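Local coordinates for F5/8 type C domain protein (Clostridium perfringens, PDB 7JRM), which forms part of a mucin-targeting O-glycopeptidase and, through its carbohydrate-binding module, probably helps to recognise host glycans, at residues 14-19 with 24-29; 120-125 with 185-190; 126-129 with 135-138; 165-168 with 173-176. All blocks are in the same frame, centred on the assembly; numbering follows the deposited sequence.

Interaction 1 of 4, residues 14-19 with 24-29; sequences LAYSMD and LMKGIT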
loop_
_atom_site.group_PDB
_atom_site.type_symbol
_atom_site.label_atom_id
_atom_site.label_comp_id
_atom_site.label_asym_id
_atom_site.label_seq_id
_atom_site.Cartn_x
_atom_site.Cartn_y
_atom_site.Cartn_z
ATOM N N LEU A 14 -12.243 26.694 -6.583
ATOM C CA LEU A 14 -11.876 25.401 -7.138
ATOM C C LEU A 14 -12.365 24.277 -6.234
ATOM O O LEU A 14 -12.717 24.492 -5.070
ATOM C CB LEU A 14 -10.357 25.285 -7.324
ATOM C CG LEU A 14 -9.739 25.945 -8.557
ATOM C CD1 LEU A 14 -8.224 25.911 -8.460
ATOM C CD2 LEU A 14 -10.212 25.260 -9.828
ATOM N N ALA A 15 -12.374 23.066 -6.788
ATOM C CA ALA A 15 -12.736 21.864 -6.051
ATOM C C ALA A 15 -11.882 20.706 -6.543
ATOM O O ALA A 15 -11.731 20.516 -7.753
ATOM C CB ALA A 15 -14.224 21.532 -6.214
ATOM N N TYR A 16 -11.327 19.942 -5.606
ATOM C CA TYR A 16 -10.486 18.799 -5.923
ATOM C C TYR A 16 -11.006 17.566 -5.198
ATOM O O TYR A 16 -11.699 17.660 -4.182
ATOM C CB TYR A 16 -9.021 19.046 -5.536
ATOM C CG TYR A 16 -8.279 19.978 -6.465
ATOM C CD1 TYR A 16 -7.651 19.499 -7.606
ATOM C CD2 TYR A 16 -8.196 21.338 -6.194
ATOM C CE1 TYR A 16 -6.966 20.347 -8.457
ATOM C CE2 TYR A 16 -7.513 22.194 -7.038
ATOM C CZ TYR A 16 -6.902 21.693 -8.167
ATOM O OH TYR A 16 -6.222 22.544 -9.009
ATOM N N SER A 17 -10.665 16.399 -5.739
ATOM C CA SER A 17 -11.009 15.135 -5.111
ATOM C C SER A 17 -9.884 14.704 -4.169
ATOM O O SER A 17 -8.868 15.386 -4.019
ATOM C CB SER A 17 -11.297 14.072 -6.172
ATOM O OG SER A 17 -10.125 13.355 -6.512
ATOM N N MET A 18 -10.066 13.549 -3.526
ATOM C CA MET A 18 -9.111 13.114 -2.511
ATOM C C MET A 18 -7.788 12.665 -3.120
ATOM O O MET A 18 -6.732 12.857 -2.508
ATOM C CB MET A 18 -9.714 11.987 -1.671
ATOM C CG MET A 18 -10.842 12.429 -0.752
ATOM S SD MET A 18 -10.415 13.858 0.263
ATOM C CE MET A 18 -9.193 13.145 1.361
ATOM N N ASP A 19 -7.820 12.075 -4.313
ATOM C CA ASP A 19 -6.622 11.519 -4.929
ATOM C C ASP A 19 -5.924 12.487 -5.875
ATOM O O ASP A 19 -4.855 12.153 -6.398
ATOM C CB ASP A 19 -6.968 10.231 -5.685
ATOM C CG ASP A 19 -7.671 9.213 -4.809
ATOM O OD1 ASP A 19 -6.975 8.444 -4.115
ATOM O OD2 ASP A 19 -8.919 9.183 -4.818
ATOM N N LEU A 24 -2.117 24.947 -5.989
ATOM C CA LEU A 24 -2.621 26.161 -5.354
ATOM C C LEU A 24 -2.647 27.352 -6.302
ATOM O O LEU A 24 -3.314 28.349 -6.004
ATOM C CB LEU A 24 -1.775 26.497 -4.126
ATOM C CG LEU A 24 -1.935 25.575 -2.918
ATOM C CD1 LEU A 24 -1.061 26.053 -1.775
ATOM C CD2 LEU A 24 -3.390 25.496 -2.486
ATOM N N MET A 25 -1.942 27.275 -7.428
ATOM C CA MET A 25 -1.887 28.361 -8.396
ATOM C C MET A 25 -2.762 28.104 -9.616
ATOM O O MET A 25 -2.716 28.884 -10.572
ATOM C CB MET A 25 -0.440 28.601 -8.830
ATOM C CG MET A 25 0.500 28.930 -7.684
ATOM S SD MET A 25 0.231 30.590 -7.042
ATOM C CE MET A 25 0.227 31.528 -8.567
ATOM N N LYS A 26 -3.555 27.036 -9.603
ATOM C CA LYS A 26 -4.410 26.711 -10.738
ATOM C C LYS A 26 -5.504 27.763 -10.887
ATOM O O LYS A 26 -6.273 28.006 -9.952
ATOM C CB LYS A 26 -5.019 25.322 -10.556
ATOM C CG LYS A 26 -6.092 24.969 -11.574
ATOM C CD LYS A 26 -5.555 25.038 -12.995
ATOM C CE LYS A 26 -6.280 24.058 -13.902
ATOM N NZ LYS A 26 -5.585 23.896 -15.209
ATOM N N GLY A 27 -5.568 28.388 -12.060
ATOM C CA GLY A 27 -6.583 29.381 -12.338
ATOM C C GLY A 27 -6.265 30.784 -11.874
ATOM O O GLY A 27 -7.128 31.663 -11.983
ATOM N N ILE A 28 -5.063 31.027 -11.365
ATOM C CA ILE A 28 -4.669 32.349 -10.891
ATOM C C ILE A 28 -3.978 33.094 -12.023
ATOM O O ILE A 28 -3.010 32.595 -12.611
ATOM C CB ILE A 28 -3.754 32.243 -9.660
ATOM C CG1 ILE A 28 -4.479 31.531 -8.517
ATOM C CG2 ILE A 28 -3.285 33.624 -9.222
ATOM C CD1 ILE A 28 -5.702 32.268 -8.016
ATOM N N THR A 29 -4.475 34.290 -12.334
ATOM C CA THR A 29 -3.907 35.132 -13.376
ATOM C C THR A 29 -3.714 36.544 -12.843
ATOM O O THR A 29 -4.436 36.992 -11.947
ATOM C CB THR A 29 -4.797 35.170 -14.629
ATOM O OG1 THR A 29 -6.126 35.563 -14.262
ATOM C CG2 THR A 29 -4.840 33.803 -15.298
#
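With chi1 at -80° in Leu14 and -75° in Tyr16, both side chains set CG beside their own backbone N and reach across to one residue, Lys26. In Lys26, CG anti to its N (chi1 171°) puts CB and CG against the two strand residues; the bend at chi2 then turns the rest of the chain away. Leu14 touches through a single branch: its CD1 sits 3.2 Å from the carbonyl O of Lys26, a snug fit, and 3.9 Å from Lys26 CB. Tyr16 comes in with its hydroxyl rather than its ring, OH lying 3.4 Å from Lys26 CB and 3.5 Å from Lys26 CG. Each of these side chains crosses the lysine at about a right angle, so the contact is a set of short crossings and not a long alignment. The pairing is van der Waals in kind, and both polar atoms in it meet carbon across the contact; the Lys26 O, though, accepts a hydrogen bond from Arg75 of strand 70-79, which also binds the O of Leu24. Leu14 and Tyr16 themselves belong to an edge strand hydrogen-bonded to that same strand 70-79, so one neighbour serves both sides. Lys26 is the second residue of a tight turn closed by Ile28 N to Met25 O at 3.3 Å, with Gly27 third at a positive phi. The arrangement is a type II beta turn packed against the edge strand of an Ig-like beta domain.

Interaction 2 of 4, residues 120-125 with 185-190; sequences SVETFA and TPKKRL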
loop_
_atom_site.group_PDB
_atom_site.type_symbol
_atom_site.label_atom_id
_atom_site.label_comp_id
_atom_site.label_asym_id
_atom_site.label_seq_id
_atom_site.Cartn_x
_atom_site.Cartn_y
_atom_site.Cartn_z
ATOM N N SER A 120 -12.640 23.114 -29.057
ATOM C CA SER A 120 -13.199 21.781 -29.204
ATOM C C SER A 120 -14.479 21.662 -28.382
ATOM O O SER A 120 -14.755 22.471 -27.493
ATOM C CB SER A 120 -12.190 20.714 -28.774
ATOM O OG SER A 120 -11.890 20.817 -27.393
ATOM N N VAL A 121 -15.267 20.637 -28.693
ATOM C CA VAL A 121 -16.558 20.415 -28.052
ATOM C C VAL A 121 -16.393 19.361 -26.967
ATOM O O VAL A 121 -15.811 18.296 -27.208
ATOM C CB VAL A 121 -17.623 19.990 -29.077
ATOM C CG1 VAL A 121 -18.903 19.560 -28.372
ATOM C CG2 VAL A 121 -17.901 21.125 -30.052
ATOM N N GLU A 122 -16.902 19.657 -25.774
ATOM C CA GLU A 122 -16.885 18.720 -24.658
ATOM C C GLU A 122 -18.264 18.086 -24.526
ATOM O O GLU A 122 -19.261 18.791 -24.336
ATOM C CB GLU A 122 -16.490 19.422 -23.359
ATOM C CG GLU A 122 -16.228 18.475 -22.201
ATOM C CD GLU A 122 -14.856 17.837 -22.268
ATOM O OE1 GLU A 122 -13.991 18.359 -23.002
ATOM O OE2 GLU A 122 -14.643 16.810 -21.590
ATOM N N THR A 123 -18.318 16.761 -24.626
ATOM C CA THR A 123 -19.563 16.013 -24.524
ATOM C C THR A 123 -19.671 15.399 -23.134
ATOM O O THR A 123 -18.758 14.695 -22.689
ATOM C CB THR A 123 -19.636 14.920 -25.591
ATOM O OG1 THR A 123 -19.288 15.472 -26.867
ATOM C CG2 THR A 123 -21.038 14.338 -25.661
ATOM N N PHE A 124 -20.782 15.667 -22.455
ATOM C CA PHE A 124 -21.010 15.193 -21.098
ATOM C C PHE A 124 -22.078 14.109 -21.090
ATOM O O PHE A 124 -23.068 14.193 -21.825
ATOM C CB PHE A 124 -21.441 16.335 -20.174
ATOM C CG PHE A 124 -20.406 17.409 -20.006
ATOM C CD1 PHE A 124 -20.289 18.428 -20.936
ATOM C CD2 PHE A 124 -19.556 17.404 -18.912
ATOM C CE1 PHE A 124 -19.339 19.419 -20.779
ATOM C CE2 PHE A 124 -18.604 18.392 -18.751
ATOM C CZ PHE A 124 -18.496 19.401 -19.685
ATOM N N ALA A 125 -21.876 13.094 -20.250
ATOM C CA ALA A 125 -22.906 12.081 -20.068
ATOM C C ALA A 125 -23.908 12.488 -18.998
ATOM O O ALA A 125 -25.060 12.039 -19.027
ATOM C CB ALA A 125 -22.268 10.736 -19.711
ATOM N N THR A 185 -18.633 31.389 -26.284
ATOM C CA THR A 185 -18.034 31.527 -24.962
ATOM C C THR A 185 -17.666 30.150 -24.421
ATOM O O THR A 185 -18.552 29.303 -24.262
ATOM C CB THR A 185 -18.991 32.225 -24.002
ATOM O OG1 THR A 185 -19.433 33.462 -24.575
ATOM C CG2 THR A 185 -18.300 32.505 -22.671
ATOM N N PRO A 186 -16.389 29.882 -24.138
ATOM C CA PRO A 186 -16.018 28.575 -23.583
ATOM C C PRO A 186 -16.702 28.324 -22.248
ATOM O O PRO A 186 -17.057 29.255 -21.522
ATOM C CB PRO A 186 -14.496 28.673 -23.424
ATOM C CG PRO A 186 -14.080 29.746 -24.378
ATOM C CD PRO A 186 -15.213 30.727 -24.404
ATOM N N LYS A 187 -16.883 27.042 -21.932
ATOM C CA LYS A 187 -17.619 26.656 -20.736
ATOM C C LYS A 187 -16.951 27.207 -19.482
ATOM O O LYS A 187 -15.722 27.285 -19.392
ATOM C CB LYS A 187 -17.732 25.132 -20.654
ATOM C CG LYS A 187 -16.404 24.409 -20.477
ATOM C CD LYS A 187 -16.602 22.903 -20.395
ATOM C CE LYS A 187 -15.363 22.208 -19.848
ATOM N NZ LYS A 187 -14.122 22.632 -20.556
ATOM N N LYS A 188 -17.773 27.600 -18.514
ATOM C CA LYS A 188 -17.306 28.157 -17.255
ATOM C C LYS A 188 -17.651 27.217 -16.108
ATOM O O LYS A 188 -18.654 26.499 -16.151
ATOM C CB LYS A 188 -17.921 29.538 -17.000
ATOM C CG LYS A 188 -17.358 30.646 -17.878
ATOM C CD LYS A 188 -18.107 31.952 -17.660
ATOM C CE LYS A 188 -17.693 33.006 -18.675
ATOM N NZ LYS A 188 -16.240 33.323 -18.592
ATOM N N ARG A 189 -16.808 27.229 -15.079
ATOM C CA ARG A 189 -16.985 26.378 -13.912
ATOM C C ARG A 189 -17.503 27.199 -12.739
ATOM O O ARG A 189 -17.078 28.338 -12.530
ATOM C CB ARG A 189 -15.670 25.695 -13.529
ATOM C CG ARG A 189 -15.816 24.603 -12.481
ATOM C CD ARG A 189 -14.505 23.862 -12.272
ATOM N NE ARG A 189 -14.653 22.726 -11.367
ATOM C CZ ARG A 189 -13.644 22.137 -10.733
ATOM N NH1 ARG A 189 -12.403 22.574 -10.905
ATOM N NH2 ARG A 189 -13.873 21.108 -9.928
ATOM N N LEU A 190 -18.426 26.613 -11.978
ATOM C CA LEU A 190 -18.986 27.242 -10.789
ATOM C C LEU A 190 -18.864 26.271 -9.625
ATOM O O LEU A 190 -19.421 25.170 -9.672
ATOM C CB LEU A 190 -20.449 27.642 -11.004
ATOM C CG LEU A 190 -20.735 28.659 -12.112
ATOM C CD1 LEU A 190 -22.231 28.903 -12.243
ATOM C CD2 LEU A 190 -19.996 29.964 -11.855
#
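Phe124 and Lys187 make the closest apolar contact here. The tip of the ring, CZ, comes 4.0 Å from Lys187 CD, and that methylene lies near the ring plane at its edge, not over a face. Glu122 adds a thinner touch from two residues earlier on strand 121-124, on the same side as Phe124, its CG 4.5 Å from Lys187 CE. The lysine can serve both because CG lies between its backbone N and carbonyl carbon (chi1 65°), after which the chain runs straight until it turns at chi4.

The polar part is indirect. Opposite charges face each other, yet Glu122 OE1 and Lys187 NZ stand 4.9 Å apart and do not form a salt bridge. Asn116 sits between them chemically: its OD1 takes a hydrogen bond from Lys187 NZ, and its ND2 gives one to Glu122 OE1.

The aromatic part centres on Trp149 of strand 145-152, with which Lys187 makes a cation-pi interaction while the Phe124 ring meets it with planes inclined at about 40°, so that all three form one cluster.

Taken together, the chemistry points to a lysine used twice over, its methylenes as grease for an aromatic edge and its ammonium as a charge shared between an amide and an indole. The nearby carboxylate probably adds a modest long-range attraction that steadies the ammonium without gripping it.

Interaction 3 of 4, residues 126-129 with 135-138; sequences KGIG and EIVY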
loop_
_atom_site.group_PDB
_atom_site.type_symbol
_atom_site.label_atom_id
_atom_site.label_comp_id
_atom_site.label_asym_id
_atom_site.label_seq_id
_atom_site.Cartn_x
_atom_site.Cartn_y
_atom_site.Cartn_z
ATOM N N LYS A 126 -23.495 13.338 -18.059
ATOM C CA LYS A 126 -24.326 13.742 -16.937
ATOM C C LYS A 126 -24.504 15.254 -16.928
ATOM O O LYS A 126 -23.619 16.003 -17.353
ATOM C CB LYS A 126 -23.716 13.284 -15.609
ATOM C CG LYS A 126 -23.186 11.861 -15.629
ATOM C CD LYS A 126 -24.320 10.848 -15.634
ATOM C CE LYS A 126 -25.045 10.830 -14.299
ATOM N NZ LYS A 126 -26.344 10.106 -14.381
ATOM N N GLY A 127 -25.650 15.691 -16.435
ATOM C CA GLY A 127 -25.938 17.103 -16.316
ATOM C C GLY A 127 -27.425 17.360 -16.455
ATOM O O GLY A 127 -28.237 16.439 -16.481
ATOM N N ILE A 128 -27.761 18.645 -16.545
ATOM C CA ILE A 128 -29.141 19.103 -16.656
ATOM C C ILE A 128 -29.235 20.036 -17.854
ATOM O O ILE A 128 -28.549 21.064 -17.899
ATOM C CB ILE A 128 -29.616 19.816 -15.378
ATOM C CG1 ILE A 128 -29.507 18.883 -14.172
ATOM C CG2 ILE A 128 -31.041 20.316 -15.546
ATOM C CD1 ILE A 128 -30.447 17.700 -14.231
ATOM N N GLY A 129 -30.082 19.682 -18.820
ATOM C CA GLY A 129 -30.326 20.515 -19.974
ATOM C C GLY A 129 -31.619 21.285 -19.805
ATOM O O GLY A 129 -32.687 20.694 -19.638
ATOM N N GLU A 135 -35.658 28.123 -13.579
ATOM C CA GLU A 135 -35.372 28.077 -12.148
ATOM C C GLU A 135 -35.568 26.641 -11.684
ATOM O O GLU A 135 -36.693 26.130 -11.705
ATOM C CB GLU A 135 -36.276 29.029 -11.364
ATOM C CG GLU A 135 -35.864 30.489 -11.434
ATOM C CD GLU A 135 -36.639 31.355 -10.458
ATOM O OE1 GLU A 135 -37.428 30.799 -9.665
ATOM O OE2 GLU A 135 -36.460 32.591 -10.485
ATOM N N ILE A 136 -34.483 25.990 -11.274
ATOM C CA ILE A 136 -34.516 24.603 -10.823
ATOM C C ILE A 136 -33.997 24.563 -9.394
ATOM O O ILE A 136 -32.885 25.029 -9.117
ATOM C CB ILE A 136 -33.691 23.684 -11.737
ATOM C CG1 ILE A 136 -34.098 23.885 -13.199
ATOM C CG2 ILE A 136 -33.876 22.232 -11.335
ATOM C CD1 ILE A 136 -33.325 23.024 -14.175
ATOM N N VAL A 137 -34.801 24.008 -8.490
ATOM C CA VAL A 137 -34.499 23.976 -7.063
ATOM C C VAL A 137 -34.250 22.534 -6.649
ATOM O O VAL A 137 -35.013 21.633 -7.017
ATOM C CB VAL A 137 -35.639 24.598 -6.236
ATOM C CG1 VAL A 137 -35.338 24.498 -4.747
ATOM C CG2 VAL A 137 -35.860 26.047 -6.644
ATOM N N TYR A 138 -33.183 22.317 -5.881
ATOM C CA TYR A 138 -32.833 21.006 -5.359
ATOM C C TYR A 138 -32.717 21.061 -3.842
ATOM O O TYR A 138 -32.383 22.101 -3.265
ATOM C CB TYR A 138 -31.507 20.502 -5.945
ATOM C CG TYR A 138 -31.608 19.930 -7.339
ATOM C CD1 TYR A 138 -31.417 20.734 -8.454
ATOM C CD2 TYR A 138 -31.884 18.585 -7.539
ATOM C CE1 TYR A 138 -31.502 20.216 -9.730
ATOM C CE2 TYR A 138 -31.972 18.056 -8.812
ATOM C CZ TYR A 138 -31.780 18.877 -9.903
ATOM O OH TYR A 138 -31.867 18.357 -11.174
#
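Two sheets of the carbohydrate-binding module's beta sandwich meet face to face here, Ile128 reaching from one and Ile136 and Tyr138 from the other. All three side chains are buried, and all point from their strands toward the opposite sheet. The backbones stay well apart, as layers of a sandwich do: the closest CA pair, Ile128 and Ile136, is 9.7 Å apart, and side chains fill what lies between.

Ile128 divides its contacts between its two branches. CG2 meets the end of the other isoleucine, with Ile128 CG2 3.8 Å from Ile136 CD1, the two chains approaching at a slant. The longer arm goes to the tyrosine: Ile128 CD1 lies 3.4 Å from Tyr138 OH, and Ile128 CG1 follows at 3.9 Å from the same oxygen. Ile128 and Tyr138 come from opposite directions, so the phenol end, not the ring, abuts the isoleucine. Ile136 can extend to its partner because its chi2 of 180° carries CD1 straight out from the strand. The contact is thus hydrocarbon against hydrocarbon on one branch, and hydrocarbon against a hydroxyl on the other.

Strand 127-131 passes directly into strand 134-139 across the sandwich, a beta-arch connection, since the two lie in different sheets. On its own side Ile128 bonds through its backbone to Trp218 of strand 215-224, while Gly127 and Gly129 bond to Asp104 and Arg102. Strand 134-139 runs between strands 93-95 and 199-205, and Tyr138 is flanked there by Ile200, with Leu86 and Trp91 reaching it from loops.

Interaction 4 of 4, residues 165-168 with 173-176; sequences KFKV and ELKA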
loop_
_atom_site.group_PDB
_atom_site.type_symbol
_atom_site.label_atom_id
_atom_site.label_comp_id
_atom_site.label_asym_id
_atom_site.label_seq_id
_atom_site.Cartn_x
_atom_site.Cartn_y
_atom_site.Cartn_z
ATOM N N LYS A 165 -27.231 33.860 -18.789
ATOM C CA LYS A 165 -26.396 34.092 -17.620
ATOM C C LYS A 165 -26.792 33.089 -16.550
ATOM O O LYS A 165 -27.976 32.963 -16.224
ATOM C CB LYS A 165 -26.542 35.521 -17.088
ATOM C CG LYS A 165 -25.604 35.842 -15.935
ATOM C CD LYS A 165 -26.000 37.126 -15.224
ATOM C CE LYS A 165 -26.281 38.245 -16.212
ATOM N NZ LYS A 165 -27.464 39.052 -15.806
ATOM N N PHE A 166 -25.809 32.374 -16.016
ATOM C CA PHE A 166 -26.061 31.373 -14.992
ATOM C C PHE A 166 -25.894 31.987 -13.610
ATOM O O PHE A 166 -24.943 32.731 -13.358
ATOM C CB PHE A 166 -25.115 30.183 -15.151
ATOM C CG PHE A 166 -25.289 29.441 -16.444
ATOM C CD1 PHE A 166 -24.650 29.871 -17.594
ATOM C CD2 PHE A 166 -26.090 28.313 -16.510
ATOM C CE1 PHE A 166 -24.806 29.192 -18.784
ATOM C CE2 PHE A 166 -26.248 27.629 -17.699
ATOM C CZ PHE A 166 -25.606 28.071 -18.837
ATOM N N LYS A 167 -26.833 31.676 -12.721
ATOM C CA LYS A 167 -26.803 32.154 -11.347
ATOM C C LYS A 167 -27.134 31.002 -10.413
ATOM O O LYS A 167 -27.944 30.131 -10.739
ATOM C CB LYS A 167 -27.793 33.308 -11.128
ATOM C CG LYS A 167 -27.595 34.485 -12.068
ATOM C CD LYS A 167 -28.618 35.578 -11.812
ATOM C CE LYS A 167 -28.848 36.418 -13.059
ATOM N NZ LYS A 167 -29.957 37.394 -12.877
ATOM N N VAL A 168 -26.497 31.003 -9.245
ATOM C CA VAL A 168 -26.688 29.965 -8.238
ATOM C C VAL A 168 -27.096 30.638 -6.936
ATOM O O VAL A 168 -26.349 31.461 -6.393
ATOM C CB VAL A 168 -25.423 29.115 -8.042
ATOM C CG1 VAL A 168 -25.581 28.206 -6.831
ATOM C CG2 VAL A 168 -25.136 28.298 -9.292
ATOM N N GLU A 173 -30.191 33.183 -1.436
ATOM C CA GLU A 173 -29.126 34.172 -1.519
ATOM C C GLU A 173 -28.234 33.871 -2.717
ATOM O O GLU A 173 -27.755 32.743 -2.870
ATOM C CB GLU A 173 -28.292 34.185 -0.236
ATOM C CG GLU A 173 -29.039 34.693 0.985
ATOM C CD GLU A 173 -29.500 36.128 0.828
ATOM O OE1 GLU A 173 -30.713 36.385 0.982
ATOM O OE2 GLU A 173 -28.649 36.999 0.548
ATOM N N LEU A 174 -28.011 34.881 -3.555
ATOM C CA LEU A 174 -27.134 34.722 -4.708
ATOM C C LEU A 174 -25.694 34.553 -4.240
ATOM O O LEU A 174 -25.162 35.407 -3.524
ATOM C CB LEU A 174 -27.258 35.924 -5.641
ATOM C CG LEU A 174 -26.365 35.882 -6.884
ATOM C CD1 LEU A 174 -26.880 34.848 -7.874
ATOM C CD2 LEU A 174 -26.268 37.255 -7.531
ATOM N N LYS A 175 -25.064 33.453 -4.644
ATOM C CA LYS A 175 -23.704 33.140 -4.229
ATOM C C LYS A 175 -22.694 33.166 -5.362
ATOM O O LYS A 175 -21.524 33.469 -5.119
ATOM C CB LYS A 175 -23.658 31.761 -3.558
ATOM C CG LYS A 175 -24.400 31.698 -2.235
ATOM C CD LYS A 175 -23.853 32.717 -1.250
ATOM C CE LYS A 175 -24.455 32.523 0.132
ATOM N NZ LYS A 175 -23.807 33.399 1.145
ATOM N N ALA A 176 -23.109 32.861 -6.589
ATOM C CA ALA A 176 -22.198 32.869 -7.722
ATOM C C ALA A 176 -22.985 33.130 -8.995
ATOM O O ALA A 176 -24.187 32.865 -9.073
ATOM C CB ALA A 176 -21.421 31.551 -7.831
#
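Val168 is gripped through both its own N and its own O by strand 173-176. Its N gives a hydrogen bond to Ala176 O at 3.0 Å, with an N-H...O angle of 160° and the donor tilted somewhat from the carbonyl plane. Its O receives Lys175 N at 2.9 Å in a nearly straight bond, 175° at the hydrogen. Ala176 O has a second, softer partner, the CA-H of Lys167, with Lys167 CA 3.5 Å from that oxygen. On this tight side the side chains of Val168 and Ala176 share a face of the sheet and turn toward the interior, where both meet Val192 of strand 188-193 and Val168 also touches Ile200, Leu202 and Phe146. Lys175 forms the exposed margin of that face, its CB 3.9 Å from Val168 O and its side chain touching Val192 before it runs on.

The other side is looser and open. Leu174 is exposed, and with CG anti to its N (chi1 179°) it folds back over the first strand: Leu174 CD1 lies 3.7 Å from Lys167 CB and equally far from Val168 O. That methyl covers the root of the Lys167 chain, whose ammonium continues on to a salt bridge with Asp205 of strand 199-205.

Lys175 and Ala176 together face the single residue Val168, so the second strand carries an extra residue at this point and the regular ladder is interrupted. This is a classic beta bulge in the antiparallel hairpin of strands 163-170 and 173-182, which forms one edge of a sheet of the carbohydrate-binding module's beta sandwich.

Interaction 3 is the core contact, wholly buried between two sheets; interaction 4 is half buried, and interactions 1 and 2 lie at the surface. Interaction 4 alone is held by backbone hydrogen bonds across its segments. The others rely on side chains: mostly apolar with a tyrosine hydroxyl in interaction 3, a lysine chain against a leucine and a tyrosine hydroxyl in interaction 1, and against a phenylalanine edge and a glutamate chain in interaction 2. Interactions 3 and 4 reach the same five-stranded sheet, and Leu190 of interaction 2 packs on Val168 and Phe166 of interaction 4. Interaction 1 meets interaction 2 through Arg189, which touches Leu14 and probably hydrogen-bonds Ala15 O.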